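Local coordinates for regulation of enolase protein 1 (Saccharomyces cerevisiae, PDB 3O12) that functions in the galactose metabolic pathway via the GAL83 protein and may control the level of the enolase ENO1, at residues A[96-101]-A[190-195]; A[52-57]-A[71-76]; A[91-96]-A[196-201]. One frame throughout, in Å; residues are numbered along the deposited sequence. Where two conformers were deposited one is given.

Contact 1. Residues A[96-101]-A[190-195]; sequences LYDQAG and ACTPER
The carbonyl oxygen of Gln99 takes the N-H of Cys191 at 3.0 Å (Gln99 O to Cys191 N), while the CA-H of Ala190 adds a softer contact to the same atom. Cys191 O receives Gln99 N at 3.0 Å, completing an antiparallel hydrogen-bonded pair. One residue on, Ala100 and Ala190 form the non-hydrogen-bonded pair, their methyls meeting on the face opposite to the side chains of Gln99 and Cys191. With CG anti to the carbonyl carbon (chi1 -49°) and the chain extended beyond it, the Gln99 amide comes beside Tyr97 O, to which NE2 donates at 3.3 Å, nearly in the amide plane; OE1 accepts from Lys113. The Gln99 side chain crosses that of Pro193 at about a right angle, with NE2 3.7 Å from Pro193 CG. The proline's CD lies against Tyr97 CB, 3.7 Å away. Asp98 OD1 comes 3.3 Å from Thr192 CG2, the two side chains meeting at a slant; Thr192 OG1 is engaged by Thr53. A water donates to Leu96 O and is only weakly linked to Asp98 OD1 and Glu194 N. The buried Gln99 amide is thus held at both oxygen and nitrogen, while water serves the more exposed Leu96-Glu194 side.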
ATOM      1  N   LEU A  96      -3.612 -14.942  -8.872  1.00 38.70           N
ATOM      2  CA  LEU A  96      -4.674 -13.959  -9.034  1.00 36.13           C
ATOM      3  C   LEU A  96      -4.997 -13.238  -7.720  1.00 40.92           C
ATOM      4  O   LEU A  96      -5.246 -13.869  -6.692  1.00 42.78           O
ATOM      5  CB  LEU A  96      -5.937 -14.629  -9.591  1.00 43.99           C
ATOM      6  CG  LEU A  96      -7.147 -13.727  -9.850  1.00 46.15           C
ATOM      7  CD1 LEU A  96      -6.846 -12.707 -10.945  1.00 45.58           C
ATOM      8  CD2 LEU A  96      -8.375 -14.555 -10.208  1.00 44.68           C
ATOM      9  N   TYR A  97      -4.984 -11.910  -7.777  1.00 39.90           N
ATOM     10  CA  TYR A  97      -5.337 -11.046  -6.648  1.00 37.07           C
ATOM     11  C   TYR A  97      -4.214 -10.812  -5.636  1.00 34.49           C
ATOM     12  O   TYR A  97      -4.404 -10.046  -4.696  1.00 26.50           O
ATOM     13  CB  TYR A  97      -6.608 -11.529  -5.934  1.00 36.98           C
ATOM     14  CG  TYR A  97      -7.838 -11.569  -6.818  1.00 48.92           C
ATOM     15  CD1 TYR A  97      -8.256 -10.439  -7.513  1.00 52.28           C
ATOM     16  CD2 TYR A  97      -8.588 -12.732  -6.945  1.00 58.52           C
ATOM     17  CE1 TYR A  97      -9.382 -10.469  -8.318  1.00 59.35           C
ATOM     18  CE2 TYR A  97      -9.716 -12.773  -7.746  1.00 62.31           C
ATOM     19  CZ  TYR A  97     -10.108 -11.638  -8.431  1.00 65.67           C
ATOM     20  OH  TYR A  97     -11.231 -11.673  -9.230  1.00 71.25           O
ATOM     21  N   ASP A  98      -3.065 -11.466  -5.815  1.00 24.32           N
ATOM     22  CA  ASP A  98      -1.891 -11.173  -4.993  1.00 27.18           C
ATOM     23  C   ASP A  98      -1.577  -9.689  -5.093  1.00 24.29           C
ATOM     24  O   ASP A  98      -1.494  -9.155  -6.194  1.00 23.87           O
ATOM     25  CB  ASP A  98      -0.668 -11.949  -5.474  1.00 28.59           C
ATOM     26  CG  ASP A  98      -0.688 -13.401  -5.051  1.00 40.85           C
ATOM     27  OD1 ASP A  98      -1.737 -13.877  -4.561  1.00 35.82           O
ATOM     28  OD2 ASP A  98       0.358 -14.065  -5.215  1.00 39.18           O
ATOM     29  N   GLN A  99      -1.381  -9.036  -3.948  1.00 17.95           N
ATOM     30  CA  GLN A  99      -1.154  -7.594  -3.909  1.00 17.57           C
ATOM     31  C   GLN A  99      -0.117  -7.219  -2.859  1.00 15.44           C
ATOM     32  O   GLN A  99      -0.099  -7.771  -1.756  1.00 16.85           O
ATOM     33  CB  GLN A  99      -2.422  -6.840  -3.484  1.00 27.55           C
ATOM     34  CG  GLN A  99      -3.704  -7.192  -4.181  1.00 35.88           C
ATOM     35  CD  GLN A  99      -4.910  -6.712  -3.392  1.00 26.82           C
ATOM     36  OE1 GLN A  99      -4.870  -5.663  -2.730  1.00 26.57           O
ATOM     37  NE2 GLN A  99      -5.985  -7.486  -3.440  1.00 28.42           N
ATOM     38  N   ALA A 100       0.705  -6.232  -3.180  1.00 12.85           N
ATOM     39  CA  ALA A 100       1.557  -5.616  -2.175  1.00 14.53           C
ATOM     40  C   ALA A 100       1.878  -4.187  -2.574  1.00 13.13           C
ATOM     41  O   ALA A 100       1.885  -3.841  -3.764  1.00 14.47           O
ATOM     42  CB  ALA A 100       2.829  -6.430  -1.968  1.00 16.65           C
ATOM     43  N   GLY A 101       2.142  -3.356  -1.575  1.00 12.09           N
ATOM     44  CA  GLY A 101       2.473  -1.970  -1.822  1.00 12.75           C
ATOM     45  C   GLY A 101       2.389  -1.156  -0.557  1.00 10.67           C
ATOM     46  O   GLY A 101       2.971  -1.518   0.472  1.00 12.18           O
ATOM     47  N   ALA A 190      -0.026  -5.699   2.302  1.00 12.15           N
ATOM     48  CA  ALA A 190      -0.016  -6.884   1.444  1.00 13.72           C
ATOM     49  C   ALA A 190      -1.266  -7.724   1.687  1.00 16.28           C
ATOM     50  O   ALA A 190      -1.732  -7.837   2.826  1.00 15.71           O
ATOM     51  CB  ALA A 190       1.251  -7.711   1.676  1.00 14.80           C
ATOM     52  N   CYS A 191      -1.800  -8.313   0.617  1.00 14.45           N
ATOM     53  CA  CYS A 191      -3.071  -9.044   0.657  1.00 16.69           C
ATOM     54  C   CYS A 191      -2.999 -10.250  -0.267  1.00 13.90           C
ATOM     55  O   CYS A 191      -2.381 -10.184  -1.330  1.00 16.51           O
ATOM     56  CB  CYS A 191      -4.243  -8.168   0.147  1.00 17.04           C
ATOM     57  SG  CYS A 191      -4.582  -6.721   1.112  1.00 24.66           S
ATOM     58  N   THR A 192      -3.620 -11.348   0.153  1.00 13.93           N
ATOM     59  CA  THR A 192      -3.972 -12.446  -0.748  1.00 17.09           C
ATOM     60  C   THR A 192      -5.413 -12.856  -0.456  1.00 19.68           C
ATOM     61  O   THR A 192      -5.672 -13.593   0.489  1.00 18.44           O
ATOM     62  CB  THR A 192      -3.049 -13.673  -0.595  1.00 19.30           C
ATOM     63  OG1 THR A 192      -2.816 -13.940   0.795  1.00 18.57           O
ATOM     64  CG2 THR A 192      -1.724 -13.435  -1.289  1.00 20.43           C
ATOM     65  N   PRO A 193      -6.364 -12.346  -1.252  1.00 18.25           N
ATOM     66  CA  PRO A 193      -7.784 -12.612  -0.995  1.00 20.76           C
ATOM     67  C   PRO A 193      -8.166 -14.095  -1.017  1.00 23.03           C
ATOM     68  O   PRO A 193      -9.160 -14.465  -0.392  1.00 24.31           O
ATOM     69  CB  PRO A 193      -8.492 -11.841  -2.113  1.00 22.23           C
ATOM     70  CG  PRO A 193      -7.548 -10.696  -2.420  1.00 26.77           C
ATOM     71  CD  PRO A 193      -6.160 -11.276  -2.246  1.00 19.87           C
ATOM     72  N   GLU A 194      -7.389 -14.926  -1.707  1.00 25.06           N
ATOM     73  CA  GLU A 194      -7.636 -16.370  -1.713  1.00 30.33           C
ATOM     74  C   GLU A 194      -6.591 -17.130  -0.885  1.00 30.29           C
ATOM     75  O   GLU A 194      -6.464 -16.891   0.316  1.00 27.47           O
ATOM     76  CB  GLU A 194      -7.738 -16.897  -3.148  1.00 31.23           C
ATOM     77  CG  GLU A 194      -8.874 -16.246  -3.926  1.00 36.00           C
ATOM     78  CD  GLU A 194      -9.087 -16.852  -5.300  1.00 55.56           C
ATOM     79  OE1 GLU A 194      -8.088 -17.198  -5.966  1.00 65.96           O
ATOM     80  OE2 GLU A 194     -10.258 -16.974  -5.714  1.00 59.45           O
ATOM     81  N   ARG A 195      -5.848 -18.045  -1.501  1.00 32.20           N
ATOM     82  CA  ARG A 195      -4.825 -18.773  -0.761  0.58 33.23           C
ATOM     83  C   ARG A 195      -3.702 -17.833  -0.332  1.00 25.29           C
ATOM     84  O   ARG A 195      -3.362 -16.886  -1.043  1.00 26.75           O
ATOM     85  CB  ARG A 195      -4.280 -19.952  -1.574  0.58 39.74           C
ATOM     86  CG  ARG A 195      -5.253 -21.121  -1.677  0.58 46.18           C
ATOM     87  CD  ARG A 195      -4.643 -22.303  -2.418  0.58 53.49           C
ATOM     88  NE  ARG A 195      -3.511 -22.883  -1.700  0.58 56.64           N
ATOM     89  CZ  ARG A 195      -3.615 -23.871  -0.816  0.58 60.81           C
ATOM     90  NH1 ARG A 195      -2.530 -24.338  -0.212  0.58 62.09           N
ATOM     91  NH2 ARG A 195      -4.801 -24.392  -0.535  0.58 62.81           N
TER
HETATM   92  O   HOH W   1      -4.942 -13.925  -3.721  1.00 37.09           O

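Contact 2. Residues A[52-57]-A[71-76]; sequences ETDEKT and SGHFLG
His73 drives its ring into the loop 52-57, and NE2 accepts the backbone N-H of Asp54 in an almost straight bond, 2.9 Å from Asp54 N to His73 NE2 with 176° at the hydrogen. The donor lies close to the ring plane. Since ND1 is bonded to the carbonyl oxygen of Asn37, the imidazole is gripped through both nitrogens, which fixes its rotation and is consistent with a neutral ring protonated at ND1. Side chains of the loop pack closely about it. The carboxylate of Asp54 stands nearly upright to the ring, the planes 80° apart, and brings OD2 to 3.3 Å from His73 CE1; OD2 is also held by the backbone N of Lys40. Thr53 crosses at about a right angle, its CB 3.8 Å from His73 CD2. The methyl of Thr57 adds a third contact, with CG2 3.7 Å from His73 NE2 and 3.3 Å from Ser71 O. With chi1 at 50°, Thr57 OG1 turns back to donate to Asp54 O, at 2.9 Å, and it is also bonded to the backbone N of Thr192.

The other end is looser and wetter. A water accepts from Ser71 OG and donates to Lys56 O, while OG also bonds to the backbone N of Asp58. Lys56 sends its amine outward to a salt bridge with Glu55, well clear of 71-76.

The loop joins strand 48-52, of the seven-stranded sheet, to strand 59-61, of the nine-stranded one. His73 stands at the start of the regular part of its strand, touching Pro39, while Thr53 reaches Ala190 on neighbouring strand 185-191; the contact therefore fastens the loop between the two sheets to strand 68-78.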
ATOM      1  N   GLU A  52       4.992 -13.236   5.098  1.00 18.28           N
ATOM      2  CA  GLU A  52       4.233 -14.130   4.231  0.54 16.85           C
ATOM      3  C   GLU A  52       2.765 -13.876   4.539  1.00 17.41           C
ATOM      4  O   GLU A  52       2.377 -13.873   5.705  1.00 18.16           O
ATOM      5  CB  GLU A  52       4.576 -15.591   4.520  0.54 20.17           C
ATOM      6  CG  GLU A  52       3.713 -16.588   3.761  0.54 25.59           C
ATOM      7  CD  GLU A  52       4.134 -18.025   3.995  0.54 34.98           C
ATOM      8  OE1 GLU A  52       5.343 -18.264   4.199  0.54 40.33           O
ATOM      9  OE2 GLU A  52       3.259 -18.915   3.971  0.54 32.38           O
ATOM     10  N   THR A  53       1.952 -13.646   3.507  1.00 16.77           N
ATOM     11  CA  THR A  53       0.544 -13.327   3.740  1.00 17.52           C
ATOM     12  C   THR A  53      -0.271 -14.516   4.239  1.00 17.01           C
ATOM     13  O   THR A  53       0.046 -15.676   3.954  1.00 19.79           O
ATOM     14  CB  THR A  53      -0.160 -12.764   2.482  1.00 16.90           C
ATOM     15  OG1 THR A  53      -0.170 -13.771   1.464  1.00 17.96           O
ATOM     16  CG2 THR A  53       0.558 -11.532   1.957  1.00 18.58           C
ATOM     17  N   ASP A  54      -1.323 -14.205   4.992  1.00 17.35           N
ATOM     18  CA  ASP A  54      -2.306 -15.204   5.404  1.00 18.71           C
ATOM     19  C   ASP A  54      -3.406 -15.317   4.347  1.00 19.70           C
ATOM     20  O   ASP A  54      -3.595 -14.410   3.541  1.00 20.11           O
ATOM     21  CB  ASP A  54      -2.891 -14.845   6.776  1.00 20.56           C
ATOM     22  CG  ASP A  54      -1.829 -14.804   7.871  1.00 26.92           C
ATOM     23  OD1 ASP A  54      -0.887 -15.616   7.816  1.00 32.02           O
ATOM     24  OD2 ASP A  54      -1.949 -13.961   8.781  1.00 34.44           O
ATOM     25  N   GLU A  55      -4.117 -16.440   4.334  1.00 20.62           N
ATOM     26  CA  GLU A  55      -5.200 -16.627   3.378  1.00 21.72           C
ATOM     27  C   GLU A  55      -6.356 -15.677   3.656  1.00 23.60           C
ATOM     28  O   GLU A  55      -6.537 -15.203   4.781  1.00 24.02           O
ATOM     29  CB  GLU A  55      -5.719 -18.066   3.427  1.00 25.47           C
ATOM     30  CG  GLU A  55      -6.483 -18.378   4.699  1.00 29.71           C
ATOM     31  CD  GLU A  55      -7.085 -19.772   4.700  1.00 46.39           C
ATOM     32  OE1 GLU A  55      -6.810 -20.543   3.754  1.00 48.85           O
ATOM     33  OE2 GLU A  55      -7.831 -20.094   5.648  1.00 50.96           O
ATOM     34  N   LYS A  56      -7.142 -15.414   2.619  1.00 20.52           N
ATOM     35  CA  LYS A  56      -8.375 -14.643   2.751  1.00 28.01           C
ATOM     36  C   LYS A  56      -8.142 -13.279   3.388  1.00 24.17           C
ATOM     37  O   LYS A  56      -8.837 -12.882   4.330  1.00 26.04           O
ATOM     38  CB  LYS A  56      -9.431 -15.443   3.522  1.00 32.85           C
ATOM     39  CG  LYS A  56      -9.925 -16.668   2.766  1.00 42.34           C
ATOM     40  CD  LYS A  56     -11.186 -17.255   3.389  1.00 55.87           C
ATOM     41  CE  LYS A  56     -10.876 -18.437   4.299  1.00 64.91           C
ATOM     42  NZ  LYS A  56     -10.072 -18.050   5.494  1.00 67.34           N
ATOM     43  N   THR A  57      -7.148 -12.564   2.868  1.00 19.29           N
ATOM     44  CA  THR A  57      -6.854 -11.212   3.326  1.00 17.70           C
ATOM     45  C   THR A  57      -7.086 -10.218   2.184  1.00 18.78           C
ATOM     46  O   THR A  57      -6.650 -10.444   1.055  1.00 17.66           O
ATOM     47  CB  THR A  57      -5.417 -11.104   3.890  1.00 16.94           C
ATOM     48  OG1 THR A  57      -4.486 -11.671   2.964  1.00 17.10           O
ATOM     49  CG2 THR A  57      -5.305 -11.865   5.215  1.00 18.00           C
ATOM     50  N   SER A  71      -9.376  -7.089   6.157  1.00 14.80           N
ATOM     51  CA  SER A  71      -8.544  -8.170   6.703  1.00 14.17           C
ATOM     52  C   SER A  71      -7.104  -8.178   6.185  1.00 14.11           C
ATOM     53  O   SER A  71      -6.300  -9.039   6.562  1.00 15.04           O
ATOM     54  CB  SER A  71      -9.190  -9.519   6.371  1.00 18.14           C
ATOM     55  OG  SER A  71      -9.411  -9.627   4.966  1.00 16.53           O
ATOM     56  N   GLY A  72      -6.771  -7.240   5.301  1.00 14.34           N
ATOM     57  CA  GLY A  72      -5.434  -7.193   4.738  1.00 12.88           C
ATOM     58  C   GLY A  72      -4.363  -6.849   5.751  1.00 14.43           C
ATOM     59  O   GLY A  72      -4.651  -6.303   6.820  1.00 14.77           O
ATOM     60  N   HIS A  73      -3.118  -7.161   5.418  1.00 13.75           N
ATOM     61  CA  HIS A  73      -2.008  -6.861   6.316  1.00 12.85           C
ATOM     62  C   HIS A  73      -1.528  -5.438   6.106  1.00 13.89           C
ATOM     63  O   HIS A  73      -1.279  -5.025   4.979  1.00 14.67           O
ATOM     64  CB  HIS A  73      -0.843  -7.830   6.087  1.00 15.26           C
ATOM     65  CG  HIS A  73      -1.234  -9.276   6.125  1.00 14.77           C
ATOM     66  ND1 HIS A  73      -1.759  -9.880   7.250  1.00 17.00           N
ATOM     67  CD2 HIS A  73      -1.168 -10.237   5.175  1.00 16.81           C
ATOM     68  CE1 HIS A  73      -1.991 -11.156   6.991  1.00 17.61           C
ATOM     69  NE2 HIS A  73      -1.646 -11.397   5.738  1.00 18.21           N
ATOM     70  N   PHE A  74      -1.377  -4.682   7.192  1.00 12.79           N
ATOM     71  CA  PHE A  74      -0.973  -3.280   7.083  1.00 12.74           C
ATOM     72  C   PHE A  74      -0.094  -2.925   8.268  1.00 12.09           C
ATOM     73  O   PHE A  74      -0.498  -3.094   9.423  1.00 13.89           O
ATOM     74  CB  PHE A  74      -2.228  -2.384   7.037  1.00 12.54           C
ATOM     75  CG  PHE A  74      -1.951  -0.903   7.159  1.00  9.94           C
ATOM     76  CD1 PHE A  74      -1.068  -0.260   6.304  1.00 10.91           C
ATOM     77  CD2 PHE A  74      -2.630  -0.139   8.100  1.00 12.00           C
ATOM     78  CE1 PHE A  74      -0.827   1.099   6.412  1.00 10.17           C
ATOM     79  CE2 PHE A  74      -2.400   1.229   8.206  1.00 13.65           C
ATOM     80  CZ  PHE A  74      -1.501   1.850   7.361  1.00 11.66           C
ATOM     81  N   LEU A  75       1.123  -2.463   7.992  1.00 11.49           N
ATOM     82  CA  LEU A  75       1.993  -1.965   9.057  1.00 12.21           C
ATOM     83  C   LEU A  75       1.974  -0.444   8.963  1.00 12.80           C
ATOM     84  O   LEU A  75       2.599   0.147   8.087  1.00 15.20           O
ATOM     85  CB  LEU A  75       3.425  -2.504   8.910  1.00 13.57           C
ATOM     86  CG  LEU A  75       4.463  -1.998   9.920  1.00 12.43           C
ATOM     87  CD1 LEU A  75       4.035  -2.325  11.361  1.00 14.54           C
ATOM     88  CD2 LEU A  75       5.839  -2.584   9.616  1.00 14.83           C
ATOM     89  N   GLY A  76       1.240   0.189   9.870  1.00 12.68           N
ATOM     90  CA  GLY A  76       1.012   1.620   9.782  1.00 11.72           C
ATOM     91  C   GLY A  76       1.857   2.461  10.727  1.00 11.21           C
ATOM     92  O   GLY A  76       1.860   2.251  11.942  1.00 13.90           O
TER
HETATM   93  O   HOH W   2     -11.480 -11.226   4.054  1.00 45.90           O

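Contact 3. Residues A[91-96]-A[196-201]; sequences GSYESL and GGLKVT
In Leu198 the first torsion (chi1 169°) points CG away from the backbone N, and the second then brings CD1 to the 91-96 backbone, while Tyr93 has CG opposite its carbonyl carbon (chi1 -44°) and swings its ring back toward the leucine. The two side chains cross obliquely, with Tyr93 CD1 4.1 Å from Leu198 CD1. That same methyl presses on the peptide after Ser92, 3.3 Å from Ser92 O. Alongside, Ser92 N donates to Lys199 O at 2.9 Å, meeting the oxygen nearly along its C=O axis (175°). The CA-H of Gly91 approaches this oxygen as well, so Lys199 O is met by one true donor and one weaker one.

Gly91 pairs with Val200 in an antiparallel non-hydrogen-bonded bridge, CA atoms 4.1 Å apart, and Val200 CG1 lies over Gly91 CA. The absence of a side chain matters here, because a CB at this position would run into the Tyr93 ring. Nearby, a water bridges the two backbones: it donates to Ser92 O, at 2.7 Å, and accepts from Lys199 N.

Tyr93 also packs on Ala100, Ile116 and Ile118, and Val200 on Ala100, carrying the apolar contact across to the other sheet. Strands 83-91 and 199-208 are antiparallel neighbours in the seven-stranded sheet, and their pairing leads here into the adjoining loops of an antiparallel beta-sandwich, consistent with the concanavalin A-like fold of DUF1349 proteins.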
ATOM      1  N   GLY A  91       8.215  -8.178  -3.849  1.00 21.74           N
ATOM      2  CA  GLY A  91       7.275  -9.262  -3.647  1.00 21.12           C
ATOM      3  C   GLY A  91       7.467 -10.385  -4.639  1.00 27.80           C
ATOM      4  O   GLY A  91       8.021 -10.190  -5.723  1.00 29.57           O
ATOM      5  N   SER A  92       7.004 -11.569  -4.255  1.00 29.53           N
ATOM      6  CA  SER A  92       7.068 -12.746  -5.109  1.00 34.80           C
ATOM      7  C   SER A  92       5.672 -13.138  -5.592  1.00 32.70           C
ATOM      8  O   SER A  92       5.114 -14.140  -5.145  1.00 42.70           O
ATOM      9  CB  SER A  92       7.692 -13.902  -4.331  1.00 37.26           C
ATOM     10  OG  SER A  92       8.957 -13.539  -3.802  1.00 40.53           O
ATOM     11  N   TYR A  93       5.110 -12.355  -6.508  1.00 29.80           N
ATOM     12  CA  TYR A  93       3.724 -12.552  -6.933  1.00 30.39           C
ATOM     13  C   TYR A  93       3.585 -13.792  -7.805  1.00 39.67           C
ATOM     14  O   TYR A  93       4.446 -14.062  -8.641  1.00 43.14           O
ATOM     15  CB  TYR A  93       3.206 -11.318  -7.674  1.00 30.67           C
ATOM     16  CG  TYR A  93       3.585 -10.041  -6.970  1.00 29.03           C
ATOM     17  CD1 TYR A  93       2.772  -9.501  -5.980  1.00 27.68           C
ATOM     18  CD2 TYR A  93       4.781  -9.395  -7.268  1.00 27.99           C
ATOM     19  CE1 TYR A  93       3.135  -8.345  -5.320  1.00 25.64           C
ATOM     20  CE2 TYR A  93       5.147  -8.238  -6.618  1.00 27.61           C
ATOM     21  CZ  TYR A  93       4.321  -7.718  -5.649  1.00 24.42           C
ATOM     22  OH  TYR A  93       4.695  -6.573  -4.995  1.00 25.41           O
ATOM     23  N   GLU A  94       2.497 -14.534  -7.608  1.00 43.66           N
ATOM     24  CA  GLU A  94       2.304 -15.802  -8.312  1.00 42.80           C
ATOM     25  C   GLU A  94       0.843 -16.179  -8.573  1.00 51.85           C
ATOM     26  O   GLU A  94       0.579 -17.114  -9.329  1.00 55.27           O
ATOM     27  CB  GLU A  94       2.996 -16.937  -7.553  1.00 46.56           C
ATOM     28  CG  GLU A  94       4.511 -16.845  -7.534  1.00 55.16           C
ATOM     29  CD  GLU A  94       5.137 -17.731  -6.475  1.00 65.27           C
ATOM     30  OE1 GLU A  94       4.393 -18.494  -5.820  1.00 66.35           O
ATOM     31  OE2 GLU A  94       6.370 -17.661  -6.292  1.00 70.31           O
ATOM     32  N   SER A  95      -0.103 -15.465  -7.965  1.00 47.80           N
ATOM     33  CA  SER A  95      -1.512 -15.844  -8.084  1.00 44.04           C
ATOM     34  C   SER A  95      -2.471 -14.668  -8.243  1.00 46.22           C
ATOM     35  O   SER A  95      -2.196 -13.552  -7.792  1.00 36.44           O
ATOM     36  CB  SER A  95      -1.941 -16.683  -6.875  1.00 52.51           C
ATOM     37  OG  SER A  95      -1.070 -17.783  -6.674  1.00 59.45           O
ATOM     38  N   LEU A  96      -3.612 -14.942  -8.872  1.00 38.70           N
ATOM     39  CA  LEU A  96      -4.674 -13.959  -9.034  1.00 36.13           C
ATOM     40  C   LEU A  96      -4.997 -13.238  -7.720  1.00 40.92           C
ATOM     41  O   LEU A  96      -5.246 -13.869  -6.692  1.00 42.78           O
ATOM     42  CB  LEU A  96      -5.937 -14.629  -9.591  1.00 43.99           C
ATOM     43  CG  LEU A  96      -7.147 -13.727  -9.850  1.00 46.15           C
ATOM     44  CD1 LEU A  96      -6.846 -12.707 -10.945  1.00 45.58           C
ATOM     45  CD2 LEU A  96      -8.375 -14.555 -10.208  1.00 44.68           C
ATOM     46  N   GLY A 196      -3.143 -18.089   0.845  1.00 26.20           N
ATOM     47  CA  GLY A 196      -2.086 -17.243   1.360  1.00 24.59           C
ATOM     48  C   GLY A 196      -0.730 -17.632   0.816  1.00 23.21           C
ATOM     49  O   GLY A 196      -0.627 -18.441  -0.113  1.00 25.80           O
ATOM     50  N   GLY A 197       0.319 -17.049   1.384  1.00 21.01           N
ATOM     51  CA  GLY A 197       1.666 -17.470   1.056  1.00 23.43           C
ATOM     52  C   GLY A 197       2.490 -16.495   0.236  1.00 22.68           C
ATOM     53  O   GLY A 197       3.623 -16.807  -0.133  1.00 24.13           O
ATOM     54  N   LEU A 198       1.942 -15.321  -0.057  1.00 20.79           N
ATOM     55  CA  LEU A 198       2.709 -14.319  -0.789  1.00 19.86           C
ATOM     56  C   LEU A 198       3.835 -13.781   0.087  1.00 20.08           C
ATOM     57  O   LEU A 198       3.592 -13.282   1.179  1.00 20.13           O
ATOM     58  CB  LEU A 198       1.814 -13.161  -1.232  1.00 20.97           C
ATOM     59  CG  LEU A 198       2.548 -11.927  -1.766  1.00 18.50           C
ATOM     60  CD1 LEU A 198       3.308 -12.279  -3.032  1.00 25.00           C
ATOM     61  CD2 LEU A 198       1.570 -10.802  -2.047  1.00 19.61           C
ATOM     62  N   LYS A 199       5.069 -13.896  -0.390  1.00 19.41           N
ATOM     63  CA  LYS A 199       6.219 -13.391   0.349  0.54 17.88           C
ATOM     64  C   LYS A 199       6.617 -12.013  -0.163  1.00 18.50           C
ATOM     65  O   LYS A 199       6.773 -11.813  -1.366  1.00 20.23           O
ATOM     66  CB  LYS A 199       7.404 -14.351   0.232  0.54 21.91           C
ATOM     67  CG  LYS A 199       7.109 -15.771   0.675  0.54 23.36           C
ATOM     68  CD  LYS A 199       8.303 -16.678   0.397  0.54 32.06           C
ATOM     69  CE  LYS A 199       7.958 -18.146   0.594  0.54 40.80           C
ATOM     70  NZ  LYS A 199       7.715 -18.475   2.021  0.54 46.12           N
ATOM     71  N   VAL A 200       6.772 -11.062   0.755  1.00 19.19           N
ATOM     72  CA  VAL A 200       7.131  -9.692   0.401  1.00 18.45           C
ATOM     73  C   VAL A 200       8.126  -9.107   1.402  1.00 16.31           C
ATOM     74  O   VAL A 200       7.954  -9.255   2.617  1.00 17.40           O
ATOM     75  CB  VAL A 200       5.892  -8.762   0.386  1.00 19.48           C
ATOM     76  CG1 VAL A 200       6.236  -7.438  -0.291  1.00 18.34           C
ATOM     77  CG2 VAL A 200       4.716  -9.428  -0.307  1.00 25.36           C
ATOM     78  N   THR A 201       9.159  -8.441   0.895  1.00 16.31           N
ATOM     79  CA  THR A 201      10.058  -7.662   1.737  1.00 16.66           C
ATOM     80  C   THR A 201       9.894  -6.166   1.484  1.00 15.93           C
ATOM     81  O   THR A 201       9.903  -5.713   0.339  1.00 16.67           O
ATOM     82  CB  THR A 201      11.525  -8.065   1.512  1.00 17.62           C
ATOM     83  OG1 THR A 201      11.703  -9.421   1.941  1.00 19.79           O
ATOM     84  CG2 THR A 201      12.459  -7.169   2.302  1.00 17.76           C
TER
HETATM   85  O   HOH W   3       5.445 -15.541  -2.828  1.00 30.17           O

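In the fold
The three contacts are close neighbours: contacts 1 and 3 have centres about 7 Å apart, contacts 1 and 2 about 8 Å, and contacts 2 and 3 about 11 Å. Contact 2 closes first along the chain; contact 3 then spans contact 1, and these two share Leu96. Contacts 1 and 2 meet the nine-stranded sheet on neighbouring strands 185-191 and 68-78, whereas contact 3 belongs to the seven-stranded sheet. Thr53 joins all three, through Thr192 and through backbone bonds to Gly197 and Leu198. Leu198 also packs on Gln99 and Thr192. The loops that pass between the two sheets are thus bound to one another.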